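PDB 2Q5C: NtrC family transcriptional regulator from Clostridium acetobutylicum ATCC 824, which probably serves as an NtrC-type transcriptional regulator that binds DNA and ATP, the present fragment being its N-terminal PrpR_N-type domain. Local coordinates for residues D82-F93 / Y162-E170. Numbering follows the deposited sequence.
Sequences DTMRAVYNAKRF and YGETINSGE
In the second of the two parallel four-stranded alpha/beta units of this PrpR_N-type domain, A86 of helix 80-90 packs on I166, just past the edge strand 162-165. Residues 82-90 run roughly antiparallel to that strand (150°), the axes approaching to 8.1 Å, and small residues suit so close an approach: A86 CB lies 3.7 Å from I166 CG1, and A90 CB rests on the CB of E164. V147 of the adjacent strand extends this apolar floor. E164 reaches toward the helix with CG anti to its backbone N (chi1 -180°), then bends at chi2, which brings the carboxylate to R92. There R92 NH1 donates to E164 OE1 in a salt bridge of 2.8 Å, coming from above the carboxylate plane, the two flat groups almost perpendicular. The same NH1 also donates to N89 O, which R92 N reaches from the opposite face, so the guanidinium is tied to the backbone of N89. Water 4 links R92 NH2, E164 OE1 and G163 O. Beyond it, the flat rings of F93 and Y162 form an offset stack, centroids 4.2 Å apart and planes 11° from parallel; R92 CG lies over the other face of F93. At the opposite end the D82 carboxylate and N167 O are both acceptors and cannot bond directly; waters bridge instead. Water 1 joins D82 O to N167 N, while D82 OD2, which also accepts from T79 N, accepts a hydrogen bond from water 2, which in turn accepts one from S168 OG, 2.9 Å away.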
loop_
_atom_site.group_PDB
_atom_site.type_symbol
_atom_site.label_atom_id
_atom_site.label_comp_id
_atom_site.label_asym_id
_atom_site.label_seq_id
_atom_site.Cartn_x
_atom_site.Cartn_y
_atom_site.Cartn_z
ATOM N N ASP A 82 8.563 -0.371 -7.744
ATOM C CA ASP A 82 7.900 0.662 -6.929
ATOM C C ASP A 82 8.855 1.092 -5.813
ATOM O O ASP A 82 8.993 2.300 -5.500
ATOM C CB ASP A 82 6.643 0.119 -6.229
ATOM C CG ASP A 82 5.472 -0.205 -7.166
ATOM O OD1 ASP A 82 5.319 0.475 -8.192
ATOM O OD2 ASP A 82 4.702 -1.128 -6.766
ATOM N N THR A 83 9.498 0.120 -5.169
ATOM C CA THR A 83 10.432 0.427 -4.064
ATOM C C THR A 83 11.653 1.205 -4.583
ATOM O O THR A 83 12.062 2.188 -3.973
ATOM C CB THR A 83 10.848 -0.866 -3.380
ATOM O OG1 THR A 83 9.678 -1.481 -2.830
ATOM C CG2 THR A 83 11.781 -0.548 -2.200
ATOM N N MET A 84 12.228 0.775 -5.693
ATOM C CA MET A 84 13.378 1.470 -6.230
ATOM C C MET A 84 13.019 2.891 -6.575
ATOM O O MET A 84 13.786 3.794 -6.245
ATOM C CB MET A 84 13.931 0.731 -7.445
ATOM C CG MET A 84 14.387 -0.670 -7.134
ATOM S SD MET A 84 15.645 -0.769 -5.828
ATOM C CE MET A 84 17.131 -0.294 -6.739
ATOM N N ARG A 85 11.868 3.115 -7.221
ATOM C CA ARG A 85 11.451 4.504 -7.544
ATOM C C ARG A 85 11.441 5.372 -6.280
ATOM O O ARG A 85 11.909 6.522 -6.303
ATOM C CB ARG A 85 10.030 4.529 -8.103
ATOM C CG ARG A 85 9.858 4.097 -9.550
ATOM C CD ARG A 85 8.375 4.000 -9.850
ATOM N NE ARG A 85 8.101 4.097 -11.283
ATOM C CZ ARG A 85 6.934 3.794 -11.848
ATOM N NH1 ARG A 85 5.932 3.371 -11.122
ATOM N NH2 ARG A 85 6.799 3.902 -13.176
ATOM N N ALA A 86 10.936 4.825 -5.178
ATOM C CA ALA A 86 10.853 5.600 -3.948
ATOM C C ALA A 86 12.232 5.874 -3.379
ATOM O O ALA A 86 12.488 7.009 -2.939
ATOM C CB ALA A 86 9.969 4.917 -2.926
ATOM N N VAL A 87 13.112 4.889 -3.380
ATOM C CA VAL A 87 14.465 5.110 -2.852
ATOM C C VAL A 87 15.185 6.142 -3.717
ATOM O O VAL A 87 15.875 7.051 -3.214
ATOM C CB VAL A 87 15.224 3.808 -2.798
ATOM C CG1 VAL A 87 16.724 4.079 -2.466
ATOM C CG2 VAL A 87 14.585 2.874 -1.772
ATOM N N TYR A 88 15.078 6.011 -5.021
ATOM C CA TYR A 88 15.662 6.977 -5.925
ATOM C C TYR A 88 15.195 8.400 -5.615
ATOM O O TYR A 88 16.013 9.324 -5.564
ATOM C CB TYR A 88 15.317 6.550 -7.362
ATOM C CG TYR A 88 15.626 7.563 -8.390
ATOM C CD1 TYR A 88 16.937 7.799 -8.763
ATOM C CD2 TYR A 88 14.611 8.290 -9.001
ATOM C CE1 TYR A 88 17.248 8.757 -9.722
ATOM C CE2 TYR A 88 14.917 9.243 -9.990
ATOM C CZ TYR A 88 16.233 9.452 -10.332
ATOM O OH TYR A 88 16.571 10.398 -11.267
ATOM N N ASN A 89 13.906 8.599 -5.384
ATOM C CA ASN A 89 13.385 9.914 -5.064
ATOM C C ASN A 89 13.870 10.392 -3.703
ATOM O O ASN A 89 14.188 11.583 -3.541
ATOM C CB ASN A 89 11.871 9.880 -5.038
ATOM C CG ASN A 89 11.259 9.845 -6.412
ATOM O OD1 ASN A 89 11.790 10.418 -7.357
ATOM N ND2 ASN A 89 10.090 9.230 -6.510
ATOM N N ALA A 90 13.967 9.480 -2.745
ATOM C CA ALA A 90 14.366 9.831 -1.363
ATOM C C ALA A 90 15.805 10.315 -1.272
ATOM O O ALA A 90 16.165 11.007 -0.315
ATOM C CB ALA A 90 14.139 8.653 -0.427
ATOM N N LYS A 91 16.608 9.984 -2.270
ATOM C CA LYS A 91 18.027 10.362 -2.262
ATOM C C LYS A 91 18.190 11.861 -2.292
ATOM O O LYS A 91 19.267 12.389 -1.932
ATOM C CB LYS A 91 18.754 9.762 -3.464
ATOM C CG LYS A 91 19.098 8.322 -3.301
ATOM C CD LYS A 91 19.840 7.757 -4.533
ATOM C CE LYS A 91 21.223 8.428 -4.736
ATOM N NZ LYS A 91 21.828 7.962 -6.024
ATOM N N ARG A 92 17.159 12.575 -2.692
ATOM C CA ARG A 92 17.315 14.038 -2.674
ATOM C C ARG A 92 17.509 14.562 -1.265
ATOM O O ARG A 92 18.020 15.683 -1.083
ATOM C CB ARG A 92 16.141 14.735 -3.319
ATOM C CG ARG A 92 14.870 14.694 -2.545
ATOM C CD ARG A 92 13.790 15.200 -3.464
ATOM N NE ARG A 92 12.496 15.435 -2.832
ATOM C CZ ARG A 92 11.599 14.486 -2.571
ATOM N NH1 ARG A 92 11.867 13.198 -2.847
ATOM N NH2 ARG A 92 10.440 14.820 -2.012
ATOM N N PHE A 93 17.061 13.791 -0.272
ATOM C CA PHE A 93 17.177 14.231 1.130
ATOM C C PHE A 93 18.490 13.863 1.764
ATOM O O PHE A 93 18.867 14.463 2.784
ATOM C CB PHE A 93 16.043 13.672 1.995
ATOM C CG PHE A 93 14.665 14.061 1.547
ATOM C CD1 PHE A 93 14.254 15.381 1.561
ATOM C CD2 PHE A 93 13.756 13.083 1.152
ATOM C CE1 PHE A 93 12.958 15.728 1.165
ATOM C CE2 PHE A 93 12.451 13.422 0.768
ATOM C CZ PHE A 93 12.058 14.742 0.776
ATOM N N TYR A 162 11.994 13.040 7.258
ATOM C CA TYR A 162 11.524 13.085 5.870
ATOM C C TYR A 162 10.891 11.731 5.546
ATOM O O TYR A 162 11.381 10.700 5.975
ATOM C CB TYR A 162 12.680 13.314 4.920
ATOM C CG TYR A 162 13.353 14.661 5.012
ATOM C CD1 TYR A 162 12.676 15.819 4.679
ATOM C CD2 TYR A 162 14.676 14.751 5.405
ATOM C CE1 TYR A 162 13.300 17.045 4.738
ATOM C CE2 TYR A 162 15.312 15.981 5.471
ATOM C CZ TYR A 162 14.606 17.113 5.141
ATOM O OH TYR A 162 15.204 18.357 5.174
ATOM N N GLY A 163 9.822 11.778 4.767
ATOM C CA GLY A 163 9.075 10.561 4.383
ATOM C C GLY A 163 8.897 10.517 2.886
ATOM O O GLY A 163 8.519 11.514 2.254
ATOM N N GLU A 164 9.197 9.371 2.298
ATOM C CA GLU A 164 8.981 9.204 0.880
ATOM C C GLU A 164 8.147 7.920 0.706
ATOM O O GLU A 164 8.588 6.808 1.050
ATOM C CB GLU A 164 10.304 9.035 0.161
ATOM C CG GLU A 164 10.121 8.855 -1.352
ATOM C CD GLU A 164 9.854 10.163 -2.085
ATOM O OE1 GLU A 164 10.322 11.239 -1.621
ATOM O OE2 GLU A 164 9.177 10.127 -3.136
ATOM N N THR A 165 6.927 8.099 0.197
ATOM C CA THR A 165 5.972 6.996 0.101
ATOM C C THR A 165 6.231 6.128 -1.104
ATOM O O THR A 165 6.489 6.630 -2.194
ATOM C CB THR A 165 4.537 7.555 0.048
ATOM O OG1 THR A 165 4.328 8.406 1.173
ATOM C CG2 THR A 165 3.532 6.463 0.124
ATOM N N ILE A 166 6.141 4.813 -0.904
ATOM C CA ILE A 166 6.245 3.874 -2.020
ATOM C C ILE A 166 4.881 3.813 -2.659
ATOM O O ILE A 166 3.912 3.458 -1.974
ATOM C CB ILE A 166 6.641 2.485 -1.532
ATOM C CG1 ILE A 166 8.008 2.534 -0.844
ATOM C CG2 ILE A 166 6.733 1.494 -2.702
ATOM C CD1 ILE A 166 8.310 1.259 -0.084
ATOM N N ASN A 167 4.831 4.142 -3.948
ATOM C CA ASN A 167 3.553 4.233 -4.671
ATOM C C ASN A 167 3.291 2.983 -5.479
ATOM O O ASN A 167 4.088 2.072 -5.512
ATOM C CB ASN A 167 3.560 5.482 -5.558
ATOM C CG ASN A 167 3.600 6.776 -4.731
ATOM O OD1 ASN A 167 2.915 6.892 -3.700
ATOM N ND2 ASN A 167 4.449 7.722 -5.148
ATOM N N SER A 168 2.144 2.990 -6.124
ATOM C CA SER A 168 1.726 1.931 -7.007
ATOM C C SER A 168 1.382 2.619 -8.297
ATOM O O SER A 168 1.178 3.840 -8.341
ATOM C CB SER A 168 0.469 1.272 -6.464
ATOM O OG SER A 168 0.124 0.199 -7.307
ATOM N N GLY A 169 1.275 1.841 -9.345
ATOM C CA GLY A 169 1.004 2.421 -10.642
ATOM C C GLY A 169 -0.159 1.788 -11.358
ATOM O O GLY A 169 -0.866 0.924 -10.819
ATOM N N GLU A 170 -0.347 2.235 -12.580
ATOM C CA GLU A 170 -1.457 1.787 -13.411
ATOM C C GLU A 170 -1.445 0.301 -13.694
ATOM O O GLU A 170 -2.486 -0.358 -13.599
ATOM C CB GLU A 170 -1.526 2.606 -14.719
ATOM C CG GLU A 170 -2.551 2.057 -15.697
ATOM C CD GLU A 170 -2.839 2.999 -16.821
ATOM O OE1 GLU A 170 -2.336 4.145 -16.771
ATOM O OE2 GLU A 170 -3.589 2.584 -17.747
HETATM O O HOH W 1 7.005 4.220 -5.895
HETATM O O HOH W 2 2.141 -1.669 -6.426
HETATM O O HOH W 3 3.157 -0.513 -9.421
HETATM O O HOH W 4 8.575 12.813 -0.293
#